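ABC-type phosphate transport system, periplasmic component (Lactobacillus brevis, PDB 4ECF) is the phosphate-binding component of an ABC transport system, probably delivering phosphate to the PstSACB importer for passage across the cytoplasmic membrane. Local coordinates at residues Gln72-His76 with Tyr211-Pro216; Gly10-Gln15 with Val36-Thr41; Arg77-Val81 with Tyr242-Met248; Ile6-Ser11 with Val53-Asp59. All blocks are in the same frame, centred on the assembly; numbering follows the deposited sequence. Where two conformers were deposited one is given.

Interaction 1: residues Gln72-His76 with Tyr211-Pro216; sequences QLVDH and YTKGHP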
loop_
_atom_site.group_PDB
_atom_site.type_symbol
_atom_site.label_atom_id
_atom_site.label_comp_id
_atom_site.label_asym_id
_atom_site.label_seq_id
_atom_site.Cartn_x
_atom_site.Cartn_y
_atom_site.Cartn_z
ATOM N N GLN A 72 -9.912 9.650 18.623
ATOM C CA GLN A 72 -11.309 9.309 18.453
ATOM C C GLN A 72 -11.500 8.079 17.521
ATOM O O GLN A 72 -12.616 7.578 17.356
ATOM C CB GLN A 72 -12.143 10.527 18.016
ATOM C CG GLN A 72 -11.907 11.050 16.605
ATOM C CD GLN A 72 -12.979 12.050 16.136
ATOM O OE1 GLN A 72 -13.621 11.861 15.088
ATOM N NE2 GLN A 72 -13.177 13.113 16.914
ATOM N N LEU A 73 -10.403 7.592 16.947
ATOM C CA LEU A 73 -10.451 6.432 16.090
ATOM C C LEU A 73 -9.925 5.240 16.838
ATOM O O LEU A 73 -9.158 5.377 17.795
ATOM C CB LEU A 73 -9.638 6.663 14.820
ATOM C CG LEU A 73 -10.022 7.891 13.989
ATOM C CD1 LEU A 73 -9.120 8.060 12.753
ATOM C CD2 LEU A 73 -11.484 7.807 13.606
ATOM N N VAL A 74 -10.358 4.059 16.395
ATOM C CA VAL A 74 -9.877 2.786 16.928
ATOM C C VAL A 74 -9.198 1.992 15.802
ATOM O O VAL A 74 -9.811 1.679 14.787
ATOM C CB VAL A 74 -10.980 1.937 17.562
ATOM C CG1 VAL A 74 -10.430 0.621 18.092
ATOM C CG2 VAL A 74 -11.649 2.729 18.702
ATOM N N ASP A 75 -7.928 1.688 16.017
ATOM C CA ASP A 75 -7.090 0.948 15.092
ATOM C C ASP A 75 -7.401 -0.545 15.097
ATOM O O ASP A 75 -7.729 -1.126 16.147
ATOM C CB ASP A 75 -5.605 1.201 15.462
ATOM C CG ASP A 75 -4.640 0.773 14.371
ATOM O OD1 ASP A 75 -5.105 0.557 13.235
ATOM O OD2 ASP A 75 -3.424 0.665 14.658
ATOM N N HIS A 76 -7.289 -1.161 13.933
ATOM C CA HIS A 76 -7.320 -2.627 13.804
ATOM C C HIS A 76 -6.372 -2.986 12.710
ATOM O O HIS A 76 -6.591 -2.631 11.552
ATOM C CB HIS A 76 -8.703 -3.168 13.451
ATOM C CG HIS A 76 -9.823 -2.661 14.339
ATOM N ND1 HIS A 76 -10.438 -1.464 14.141
ATOM C CD2 HIS A 76 -10.400 -3.233 15.450
ATOM C CE1 HIS A 76 -11.388 -1.294 15.084
ATOM N NE2 HIS A 76 -11.371 -2.384 15.892
ATOM N N TYR A 211 -9.580 1.259 10.332
ATOM C CA TYR A 211 -9.999 2.156 11.378
ATOM C C TYR A 211 -11.495 2.287 11.479
ATOM O O TYR A 211 -12.193 2.385 10.447
ATOM C CB TYR A 211 -9.407 3.559 11.103
ATOM C CG TYR A 211 -7.994 3.733 11.647
ATOM C CD1 TYR A 211 -7.770 3.947 13.018
ATOM C CD2 TYR A 211 -6.881 3.607 10.815
ATOM C CE1 TYR A 211 -6.478 4.111 13.509
ATOM C CE2 TYR A 211 -5.572 3.772 11.308
ATOM C CZ TYR A 211 -5.366 3.989 12.638
ATOM O OH TYR A 211 -4.070 4.159 13.135
ATOM N N THR A 212 -11.953 2.394 12.731
ATOM C CA THR A 212 -13.351 2.728 13.060
ATOM C C THR A 212 -13.430 3.973 13.946
ATOM O O THR A 212 -12.448 4.386 14.557
ATOM C CB THR A 212 -14.073 1.539 13.712
ATOM O OG1 THR A 212 -13.448 1.230 14.959
ATOM C CG2 THR A 212 -14.082 0.282 12.732
ATOM N N LYS A 213 -14.593 4.620 13.913
ATOM C CA LYS A 213 -14.888 5.759 14.806
ATOM C C LYS A 213 -15.572 5.212 16.020
ATOM O O LYS A 213 -16.741 4.800 15.969
ATOM C CB LYS A 213 -15.770 6.790 14.112
ATOM C CG LYS A 213 -15.844 8.129 14.890
ATOM C CD LYS A 213 -16.469 9.226 14.051
ATOM C CE LYS A 213 -16.641 10.474 14.915
ATOM N NZ LYS A 213 -16.684 11.725 14.123
ATOM N N GLY A 214 -14.811 5.141 17.099
ATOM C CA GLY A 214 -15.222 4.432 18.311
ATOM C C GLY A 214 -15.066 2.957 18.137
ATOM O O GLY A 214 -14.659 2.474 17.066
ATOM N N HIS A 215 -15.367 2.203 19.205
ATOM C CA HIS A 215 -15.330 0.773 19.110
ATOM C C HIS A 215 -16.514 0.331 18.282
ATOM O O HIS A 215 -17.649 0.793 18.473
ATOM C CB HIS A 215 -15.292 0.105 20.503
ATOM C CG HIS A 215 -14.144 0.609 21.383
ATOM N ND1 HIS A 215 -12.895 0.087 21.336
ATOM C CD2 HIS A 215 -14.075 1.700 22.247
ATOM C CE1 HIS A 215 -12.084 0.762 22.175
ATOM N NE2 HIS A 215 -12.785 1.762 22.725
ATOM N N PRO A 216 -16.281 -0.553 17.325
ATOM C CA PRO A 216 -17.375 -0.906 16.405
ATOM C C PRO A 216 -18.381 -1.922 16.956
ATOM O O PRO A 216 -18.082 -2.644 17.905
ATOM C CB PRO A 216 -16.628 -1.556 15.230
ATOM C CG PRO A 216 -15.458 -2.161 15.874
ATOM C CD PRO A 216 -15.003 -1.169 16.915
#
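Val74 and Thr212 form an antiparallel hydrogen-bonded pair: Val74 N lies 2.8 Å from Thr212 O, and Thr212 N returns a bond to Val74 O at 3.1 Å. Leu73 and Lys213 make the adjoining non-hydrogen-bonded pair, and just beyond it Gly214 N reaches Gln72 O at 3.3 Å. On the Val74 side of the ladder, Val74 CG2 stands over the centre of the His215 ring, 4.0 Å from its centroid, in a CH-pi contact. The His76 ring turns an edge to Thr212, with CE1 3.3 Å from OG1. That hydroxyl sits between the backbone N and the carbonyl carbon (chi1 64°), from where it donates to Gly214 O at 2.7 Å. Tyr211 lays CD1 against Leu73 CB, while the Asp75 carboxylate lies over one face of its ring, the planes 12° apart and OD1 3.5 Å from CZ; His209 ND1 holds the same OD1. Tyr211 OH is bonded to Ala62 N, and with an alanine in place of Tyr211 that amide would probably lose its partner and the carboxylate the surface beneath it. Strand 205-213 runs antiparallel to both its neighbours, 55-58 and 73-87, the strand reversal that distinguishes type II periplasmic binding proteins.

Interaction 2: residues Gly10-Gln15 with Val36-Thr41; sequences GSTALQ and VQGGGT. With PO4 (phosphate ion), chain B.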
loop_
_atom_site.group_PDB
_atom_site.type_symbol
_atom_site.label_atom_id
_atom_site.label_comp_id
_atom_site.label_asym_id
_atom_site.label_seq_id
_atom_site.Cartn_x
_atom_site.Cartn_y
_atom_site.Cartn_z
ATOM N N GLY A 10 -11.052 3.919 1.192
ATOM C CA GLY A 10 -9.701 4.485 1.389
ATOM C C GLY A 10 -8.611 3.778 0.618
ATOM O O GLY A 10 -8.650 3.725 -0.601
ATOM N N SER A 11 -7.574 3.375 1.344
ATOM C CA SER A 11 -6.397 2.792 0.742
ATOM C C SER A 11 -6.630 1.904 -0.461
ATOM O O SER A 11 -7.343 0.884 -0.363
ATOM C CB SER A 11 -5.650 2.003 1.788
ATOM O OG SER A 11 -4.681 1.159 1.164
ATOM N N THR A 12 -6.057 2.275 -1.605
ATOM C CA THR A 12 -6.089 1.403 -2.779
ATOM C C THR A 12 -5.121 0.212 -2.675
ATOM O O THR A 12 -5.369 -0.839 -3.279
ATOM C CB THR A 12 -5.875 2.187 -4.109
ATOM O OG1 THR A 12 -4.530 2.648 -4.195
ATOM C CG2 THR A 12 -6.837 3.369 -4.158
ATOM N N ALA A 13 -4.088 0.329 -1.849
ATOM C CA ALA A 13 -3.228 -0.816 -1.570
ATOM C C ALA A 13 -3.969 -1.949 -0.835
ATOM O O ALA A 13 -3.715 -3.138 -1.066
ATOM C CB ALA A 13 -2.010 -0.405 -0.760
ATOM N N LEU A 14 -4.921 -1.567 0.028
ATOM C CA LEU A 14 -5.627 -2.486 0.899
ATOM C C LEU A 14 -6.964 -2.933 0.248
ATOM O O LEU A 14 -7.533 -3.975 0.578
ATOM C CB LEU A 14 -5.897 -1.778 2.217
ATOM C CG LEU A 14 -6.485 -2.564 3.386
ATOM C CD1 LEU A 14 -5.920 -3.981 3.564
ATOM C CD2 LEU A 14 -6.396 -1.711 4.658
ATOM N N GLN A 15 -7.397 -2.171 -0.741
ATOM C CA GLN A 15 -8.673 -2.375 -1.373
ATOM C C GLN A 15 -8.867 -3.827 -1.843
ATOM O O GLN A 15 -9.951 -4.412 -1.654
ATOM C CB GLN A 15 -8.849 -1.395 -2.519
ATOM C CG GLN A 15 -10.261 -1.388 -3.090
ATOM C CD GLN A 15 -10.462 -0.311 -4.136
ATOM O OE1 GLN A 15 -9.639 0.596 -4.288
ATOM N NE2 GLN A 15 -11.594 -0.390 -4.845
ATOM N N VAL A 36 -17.223 -1.480 -0.786
ATOM C CA VAL A 36 -15.812 -1.102 -0.645
ATOM C C VAL A 36 -15.490 -0.088 -1.738
ATOM O O VAL A 36 -15.871 -0.266 -2.914
ATOM C CB VAL A 36 -14.887 -2.333 -0.790
ATOM C CG1 VAL A 36 -13.465 -1.952 -0.460
ATOM C CG2 VAL A 36 -15.333 -3.462 0.139
ATOM N N GLN A 37 -14.847 0.993 -1.340
ATOM C CA GLN A 37 -14.350 1.981 -2.300
ATOM C C GLN A 37 -12.868 2.230 -2.079
ATOM O O GLN A 37 -12.314 1.951 -1.019
ATOM C CB GLN A 37 -15.048 3.332 -2.114
ATOM C CG GLN A 37 -16.565 3.308 -2.260
ATOM C CD GLN A 37 -17.225 4.653 -1.937
ATOM O OE1 GLN A 37 -16.564 5.718 -1.861
ATOM N NE2 GLN A 37 -18.538 4.624 -1.783
ATOM N N GLY A 38 -12.252 2.828 -3.103
ATOM C CA GLY A 38 -10.884 3.341 -3.005
ATOM C C GLY A 38 -10.867 4.772 -2.502
ATOM O O GLY A 38 -11.622 5.128 -1.564
ATOM N N GLY A 39 -10.041 5.614 -3.133
ATOM C CA GLY A 39 -9.849 7.003 -2.718
ATOM C C GLY A 39 -8.506 7.356 -2.115
ATOM O O GLY A 39 -8.108 8.527 -2.090
ATOM N N GLY A 40 -7.829 6.351 -1.599
ATOM C CA GLY A 40 -6.529 6.501 -0.986
ATOM C C GLY A 40 -6.636 6.560 0.525
ATOM O O GLY A 40 -7.690 6.898 1.079
ATOM N N THR A 41 -5.493 6.367 1.168
ATOM C CA THR A 41 -5.384 6.403 2.619
ATOM C C THR A 41 -5.926 7.696 3.199
ATOM O O THR A 41 -6.674 7.690 4.167
ATOM C CB THR A 41 -3.927 6.167 3.065
ATOM O OG1 THR A 41 -3.629 4.775 2.865
ATOM C CG2 THR A 41 -3.726 6.539 4.534
HETATM P P PO4 B . -2.981 4.241 -1.086
HETATM O O1 PO4 B . -1.637 4.535 -1.741
HETATM O O2 PO4 B . -3.245 5.067 0.119
HETATM O O3 PO4 B . -4.118 4.309 -2.068
HETATM O O4 PO4 B . -2.985 2.706 -0.615
HETATM O O HOH W 1 -10.131 0.609 0.098
#
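Gly10-Ala13 and Gly38-Thr41 meet at the phosphate site, where two neighbouring parallel strands, 4-10 and 32-39, each end in a turn leading to a helix. This strand-turn-helix arrangement turns backbone amides onto the anion. Thr12 grips PO4 O3 twice, through its N and, at 2.7 Å, through OG1, and Thr41 does the same to O2, with OG1 at 2.8 Å. For Thr12 the hydroxyl lies between the backbone N and the carbonyl carbon (chi1 70°), close enough to its own amide for both to reach one oxygen. Ala13 N gives O4 a nearly straight bond of 2.9 Å. Ser11 OG also lies within bonding distance of O4, although its proton has a second possible acceptor in Asp59; Ser11 OG itself accepts from Leu14 N at 3.0 Å, an ST motif that fixes the turn. Arg127, Ser131, Gly132 and Thr133 bond to the phosphate as well. Thr41 follows Gly40, the N-cap of helix 41-50, and the helix end probably favours the anion electrostatically. The strand ends are joined by Gly40 N, which approaches Gly10 O from above its carbonyl plane at 2.9 Å, and by Gly10 N, bonded to Gln37 O and weakly to Gly38 O. Gly10, Gly39 and Gly40 have backbone angles that would jam a CB against the preceding carbonyl. At Gly38 the obstacle would be Gln15, whose amide, held by Glu19 through NE2, brings OE1 to 3.3 Å from Gly38 CA. One water donates to both Ser11 O and Gln37 O, at 2.8 Å from each.

Interaction 3: residues Arg77-Val81 with Tyr242-Met248; sequences RVAVV and YLSPDQM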
loop_
_atom_site.group_PDB
_atom_site.type_symbol
_atom_site.label_atom_id
_atom_site.label_comp_id
_atom_site.label_asym_id
_atom_site.label_seq_id
_atom_site.Cartn_x
_atom_site.Cartn_y
_atom_site.Cartn_z
ATOM N N ARG A 77 -5.239 -3.553 13.062
ATOM C CA ARG A 77 -4.270 -3.971 12.040
ATOM C C ARG A 77 -4.600 -5.358 11.520
ATOM O O ARG A 77 -4.963 -6.243 12.315
ATOM C CB ARG A 77 -2.833 -3.854 12.546
ATOM C CG ARG A 77 -2.296 -2.439 12.486
ATOM C CD ARG A 77 -0.851 -2.348 12.930
ATOM N NE ARG A 77 -0.705 -2.372 14.391
ATOM C CZ ARG A 77 0.472 -2.333 14.992
ATOM N NH1 ARG A 77 1.586 -2.338 14.268
ATOM N NH2 ARG A 77 0.542 -2.307 16.308
ATOM N N VAL A 78 -4.488 -5.563 10.202
ATOM C CA VAL A 78 -4.969 -6.783 9.561
ATOM C C VAL A 78 -3.954 -7.456 8.660
ATOM O O VAL A 78 -4.142 -8.589 8.257
ATOM C CB VAL A 78 -6.277 -6.490 8.791
ATOM C CG1 VAL A 78 -7.347 -5.917 9.724
ATOM C CG2 VAL A 78 -6.075 -5.581 7.568
ATOM N N ALA A 79 -2.864 -6.760 8.348
ATOM C CA ALA A 79 -1.925 -7.273 7.344
ATOM C C ALA A 79 -0.728 -6.333 7.296
ATOM O O ALA A 79 -0.763 -5.234 7.870
ATOM C CB ALA A 79 -2.596 -7.330 5.974
ATOM N N VAL A 80 0.334 -6.813 6.658
ATOM C CA VAL A 80 1.453 -5.969 6.203
ATOM C C VAL A 80 1.417 -6.034 4.675
ATOM O O VAL A 80 1.138 -7.091 4.067
ATOM C CB VAL A 80 2.802 -6.452 6.767
ATOM C CG1 VAL A 80 3.975 -5.845 5.983
ATOM C CG2 VAL A 80 2.843 -6.184 8.278
ATOM N N VAL A 81 1.649 -4.906 4.028
ATOM C CA VAL A 81 1.768 -4.814 2.556
ATOM C C VAL A 81 3.168 -4.320 2.176
ATOM O O VAL A 81 3.667 -3.338 2.745
ATOM C CB VAL A 81 0.656 -3.917 1.971
ATOM C CG1 VAL A 81 0.868 -2.442 2.370
ATOM C CG2 VAL A 81 0.516 -4.131 0.473
ATOM N N TYR A 242 -0.318 -10.155 0.523
ATOM C CA TYR A 242 -0.007 -9.505 1.770
ATOM C C TYR A 242 0.655 -10.492 2.717
ATOM O O TYR A 242 0.642 -11.716 2.475
ATOM C CB TYR A 242 -1.310 -9.022 2.444
ATOM C CG TYR A 242 -2.152 -8.092 1.619
ATOM C CD1 TYR A 242 -3.084 -8.585 0.709
ATOM C CD2 TYR A 242 -2.045 -6.720 1.760
ATOM C CE1 TYR A 242 -3.870 -7.749 -0.049
ATOM C CE2 TYR A 242 -2.835 -5.878 1.019
ATOM C CZ TYR A 242 -3.765 -6.376 0.126
ATOM O OH TYR A 242 -4.569 -5.570 -0.621
ATOM N N LEU A 243 1.195 -9.966 3.803
ATOM C CA LEU A 243 1.703 -10.768 4.908
ATOM C C LEU A 243 0.723 -10.679 6.062
ATOM O O LEU A 243 0.198 -9.611 6.391
ATOM C CB LEU A 243 3.099 -10.287 5.345
ATOM C CG LEU A 243 4.236 -10.538 4.378
ATOM C CD1 LEU A 243 4.246 -9.556 3.224
ATOM C CD2 LEU A 243 5.563 -10.443 5.069
ATOM N N SER A 244 0.404 -11.834 6.671
ATOM C CA SER A 244 -0.265 -11.828 7.955
ATOM C C SER A 244 0.732 -11.268 8.969
ATOM O O SER A 244 1.904 -11.615 8.923
ATOM C CB SER A 244 -0.685 -13.240 8.371
ATOM O OG SER A 244 -1.164 -13.180 9.697
ATOM N N PRO A 245 0.284 -10.426 9.914
ATOM C CA PRO A 245 1.265 -9.864 10.856
ATOM C C PRO A 245 2.093 -10.878 11.660
ATOM O O PRO A 245 3.248 -10.600 11.954
ATOM C CB PRO A 245 0.380 -8.961 11.752
ATOM C CG PRO A 245 -0.721 -8.550 10.833
ATOM C CD PRO A 245 -1.055 -9.838 10.154
ATOM N N ASP A 246 1.547 -12.058 11.947
ATOM C CA ASP A 246 2.296 -13.119 12.624
ATOM C C ASP A 246 3.475 -13.690 11.819
ATOM O O ASP A 246 4.270 -14.416 12.377
ATOM C CB ASP A 246 1.370 -14.303 12.905
ATOM C CG ASP A 246 0.935 -14.989 11.620
ATOM O OD1 ASP A 246 0.017 -14.458 10.968
ATOM O OD2 ASP A 246 1.515 -16.037 11.243
ATOM N N GLN A 247 3.549 -13.408 10.517
ATOM C CA GLN A 247 4.707 -13.815 9.714
ATOM C C GLN A 247 5.909 -12.891 9.937
ATOM O O GLN A 247 7.048 -13.257 9.634
ATOM C CB GLN A 247 4.328 -13.754 8.243
ATOM C CG GLN A 247 3.306 -14.770 7.799
ATOM C CD GLN A 247 3.078 -14.659 6.311
ATOM O OE1 GLN A 247 2.083 -14.127 5.873
ATOM N NE2 GLN A 247 4.052 -15.111 5.522
HETATM N N MSE A 248 5.675 -11.677 10.444
HETATM C CA MSE A 248 6.749 -10.700 10.628
HETATM C C MSE A 248 7.761 -11.150 11.660
HETATM O O MSE A 248 7.396 -11.671 12.722
HETATM C CB MSE A 248 6.172 -9.309 11.002
HETATM C CG MSE A 248 5.328 -8.610 9.896
HETATM SE SE MSE A 248 6.111 -8.498 8.155
HETATM C CE MSE A 248 7.185 -7.117 8.525
#
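Tyr242 begins a C-terminal segment that pairs with strand 73-87 of the type II binding-protein fold, through a single antiparallel bridge at the next residue. Its side chain runs alongside Val81 in the same direction, CE2 3.8 Å from Val81 CG2, while Val80 O lies at the ring edge and touches CB at 3.5 Å. CG anti to the carbonyl carbon (chi1 -57°) directs the ring along Val81 toward the loop after strand 4-10, where OH bonds to Ala13 O. A phenylalanine here would probably keep the packing on Val81 but leave Ala13 O without this partner. Leu243 makes the bridge itself: its O accepts from Val80 N at 2.8 Å and its N donates to Val80 O at 2.9 Å, both bonds nearly straight. Ser244 N is taken by Gln247 OE1, a side-chain bond that closes over the 3-10 segment 245-247. Pro245 lays CG 3.7 Å from Ala79 N, a buried amide with no hydrogen-bond partner in the model. The segment ends at Met248, a selenomethionine whose chain bends at both its second and third torsions; it meets Val80 tip to tip, with CG 3.8 Å from Val80 CG2 and SE 4.0 Å from both Val80 methyls.

Interaction 4: residues Ile6-Ser11 with Val53-Asp59; sequences ITAVGS and VQIGNSD. With PO4 (phosphate ion), chain B.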
loop_
_atom_site.group_PDB
_atom_site.type_symbol
_atom_site.label_atom_id
_atom_site.label_comp_id
_atom_site.label_asym_id
_atom_site.label_seq_id
_atom_site.Cartn_x
_atom_site.Cartn_y
_atom_site.Cartn_z
ATOM N N ILE A 6 -22.685 -2.169 5.376
ATOM C CA ILE A 6 -21.608 -1.260 5.830
ATOM C C ILE A 6 -20.772 -0.837 4.605
ATOM O O ILE A 6 -20.795 -1.493 3.567
ATOM C CB ILE A 6 -20.672 -1.873 6.900
ATOM C CG1 ILE A 6 -19.845 -3.048 6.287
ATOM C CG2 ILE A 6 -21.441 -2.231 8.189
ATOM C CD1 ILE A 6 -18.760 -3.631 7.230
ATOM N N THR A 7 -20.004 0.246 4.772
ATOM C CA THR A 7 -19.131 0.793 3.752
ATOM C C THR A 7 -17.732 1.081 4.314
ATOM O O THR A 7 -17.576 1.691 5.390
ATOM C CB THR A 7 -19.736 2.034 3.137
ATOM O OG1 THR A 7 -21.018 1.723 2.540
ATOM C CG2 THR A 7 -18.850 2.652 2.064
ATOM N N ALA A 8 -16.723 0.564 3.603
ATOM C CA ALA A 8 -15.298 0.770 3.892
ATOM C C ALA A 8 -14.679 1.489 2.706
ATOM O O ALA A 8 -14.913 1.093 1.553
ATOM C CB ALA A 8 -14.620 -0.572 4.087
ATOM N N VAL A 9 -13.945 2.564 2.955
ATOM C CA VAL A 9 -13.321 3.309 1.868
ATOM C C VAL A 9 -11.859 3.665 2.220
ATOM O O VAL A 9 -11.491 3.687 3.391
ATOM C CB VAL A 9 -14.045 4.610 1.518
ATOM C CG1 VAL A 9 -15.562 4.393 1.383
ATOM C CG2 VAL A 9 -13.721 5.711 2.495
ATOM N N GLY A 10 -11.052 3.919 1.192
ATOM C CA GLY A 10 -9.701 4.485 1.389
ATOM C C GLY A 10 -8.611 3.778 0.618
ATOM O O GLY A 10 -8.650 3.725 -0.601
ATOM N N SER A 11 -7.574 3.375 1.344
ATOM C CA SER A 11 -6.397 2.792 0.742
ATOM C C SER A 11 -6.630 1.904 -0.461
ATOM O O SER A 11 -7.343 0.884 -0.363
ATOM C CB SER A 11 -5.650 2.003 1.788
ATOM O OG SER A 11 -4.681 1.159 1.164
ATOM N N VAL A 53 -18.371 7.063 6.941
ATOM C CA VAL A 53 -18.287 5.651 6.540
ATOM C C VAL A 53 -18.140 4.821 7.809
ATOM O O VAL A 53 -17.947 5.370 8.880
ATOM C CB VAL A 53 -17.037 5.387 5.651
ATOM C CG1 VAL A 53 -17.085 6.149 4.297
ATOM C CG2 VAL A 53 -15.732 5.727 6.375
ATOM N N GLN A 54 -18.218 3.500 7.670
ATOM C CA GLN A 54 -18.062 2.626 8.834
ATOM C C GLN A 54 -16.589 2.260 9.101
ATOM O O GLN A 54 -16.218 1.963 10.219
ATOM C CB GLN A 54 -18.902 1.379 8.656
ATOM C CG GLN A 54 -20.408 1.619 8.890
ATOM C CD GLN A 54 -21.010 2.503 7.814
ATOM O OE1 GLN A 54 -20.898 2.214 6.628
ATOM N NE2 GLN A 54 -21.606 3.638 8.226
ATOM N N ILE A 55 -15.814 2.088 8.035
ATOM C CA ILE A 55 -14.383 1.679 8.099
ATOM C C ILE A 55 -13.564 2.571 7.187
ATOM O O ILE A 55 -13.917 2.769 6.041
ATOM C CB ILE A 55 -14.187 0.209 7.674
ATOM C CG1 ILE A 55 -14.953 -0.706 8.610
ATOM C CG2 ILE A 55 -12.689 -0.139 7.644
ATOM C CD1 ILE A 55 -14.876 -2.183 8.268
ATOM N N GLY A 56 -12.460 3.108 7.733
ATOM C CA GLY A 56 -11.450 3.813 6.963
ATOM C C GLY A 56 -10.274 2.899 6.739
ATOM O O GLY A 56 -9.639 2.415 7.691
ATOM N N ASN A 57 -10.003 2.588 5.489
ATOM C CA ASN A 57 -8.908 1.702 5.100
ATOM C C ASN A 57 -7.650 2.535 4.944
ATOM O O ASN A 57 -7.649 3.479 4.136
ATOM C CB ASN A 57 -9.259 1.054 3.756
ATOM C CG ASN A 57 -10.488 0.142 3.795
ATOM O OD1 ASN A 57 -10.963 -0.295 4.866
ATOM N ND2 ASN A 57 -11.016 -0.142 2.621
ATOM N N SER A 58 -6.587 2.181 5.662
ATOM C CA SER A 58 -5.395 3.015 5.709
ATOM C C SER A 58 -4.105 2.175 5.717
ATOM O O SER A 58 -4.014 1.171 6.438
ATOM C CB SER A 58 -5.426 3.870 6.954
ATOM O OG SER A 58 -4.263 4.684 7.128
ATOM N N ASP A 59 -3.103 2.643 4.986
ATOM C CA ASP A 59 -1.730 2.103 5.076
ATOM C C ASP A 59 -0.890 2.758 6.139
ATOM O O ASP A 59 0.269 2.361 6.341
ATOM C CB ASP A 59 -0.957 2.275 3.730
ATOM C CG ASP A 59 -1.782 1.941 2.536
ATOM O OD1 ASP A 59 -2.473 0.918 2.533
ATOM O OD2 ASP A 59 -1.675 2.694 1.532
HETATM P P PO4 B . -2.981 4.241 -1.086
HETATM O O1 PO4 B . -1.637 4.535 -1.741
HETATM O O2 PO4 B . -3.245 5.067 0.119
HETATM O O3 PO4 B . -4.118 4.309 -2.068
HETATM O O4 PO4 B . -2.985 2.706 -0.615
HETATM O O HOH W 1 -10.131 0.609 0.098
#
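Gln54 folds back on itself at its second torsion (chi2 68°), which brings OE1 to Thr7 N at 2.8 Å, in the carbonyl plane of the amide. Asp59 sets CG anti to its carbonyl carbon (chi1 -43°), turning the carboxylate to Ser11 at the other end of the contact. Between them run parallel strands 4-10 and 55-58 of the alpha/beta sheet, where 4-10 lies between 32-39 and 55-58 and helix 41-50 carries the chain across it in a beta-alpha-beta crossover. Thr7 O accepts from both Gln54 N and Ile55 N, so the start of the ladder is doubly held. From there the bonds alternate: Val9 N to Ile55 O, Asn57 N to Val9 O at 2.8 Å, and Ser11 N to Asn57 O. Ala8 CB packs on Ile55 CB at 3.7 Å, and on the opposite face Val9 CG1 meets Val53 CG1, also at 3.7 Å. Asn57 ND2 donates to a water, while its OD1 is buried against Ala8 CB with no hydrogen-bond partner in the model. Ser11 OG lies 2.6 Å from Asp59 OD1, and Asp59 OD2 only 2.5 Å from PO4 O4, so close that one of those two acid groups probably carries a proton.

In the fold
Interactions 2 and 4 share Gly10 and Ser11, their centres about 7 Å apart: one joins strand 4-10 to 32-39, the other joins it to 55-58, and both finish at the phosphate. Interaction 4 is the buried strand core, whereas interaction 2 is partly buried and ruled by glycines and anion-binding amides. Interaction 1, farthest from the chain's centre, where strand 73-87 begins and 205-213 ends, and partly buried, extends the sheet through strand 205-213, where Tyr211 O probably accepts from Gly56 N of interaction 4; its side chains are mostly polar or aromatic. Interaction 3 also uses strand 73-87 but is buried and largely apolar, and its link to interaction 2 is the Tyr242 hydroxyl.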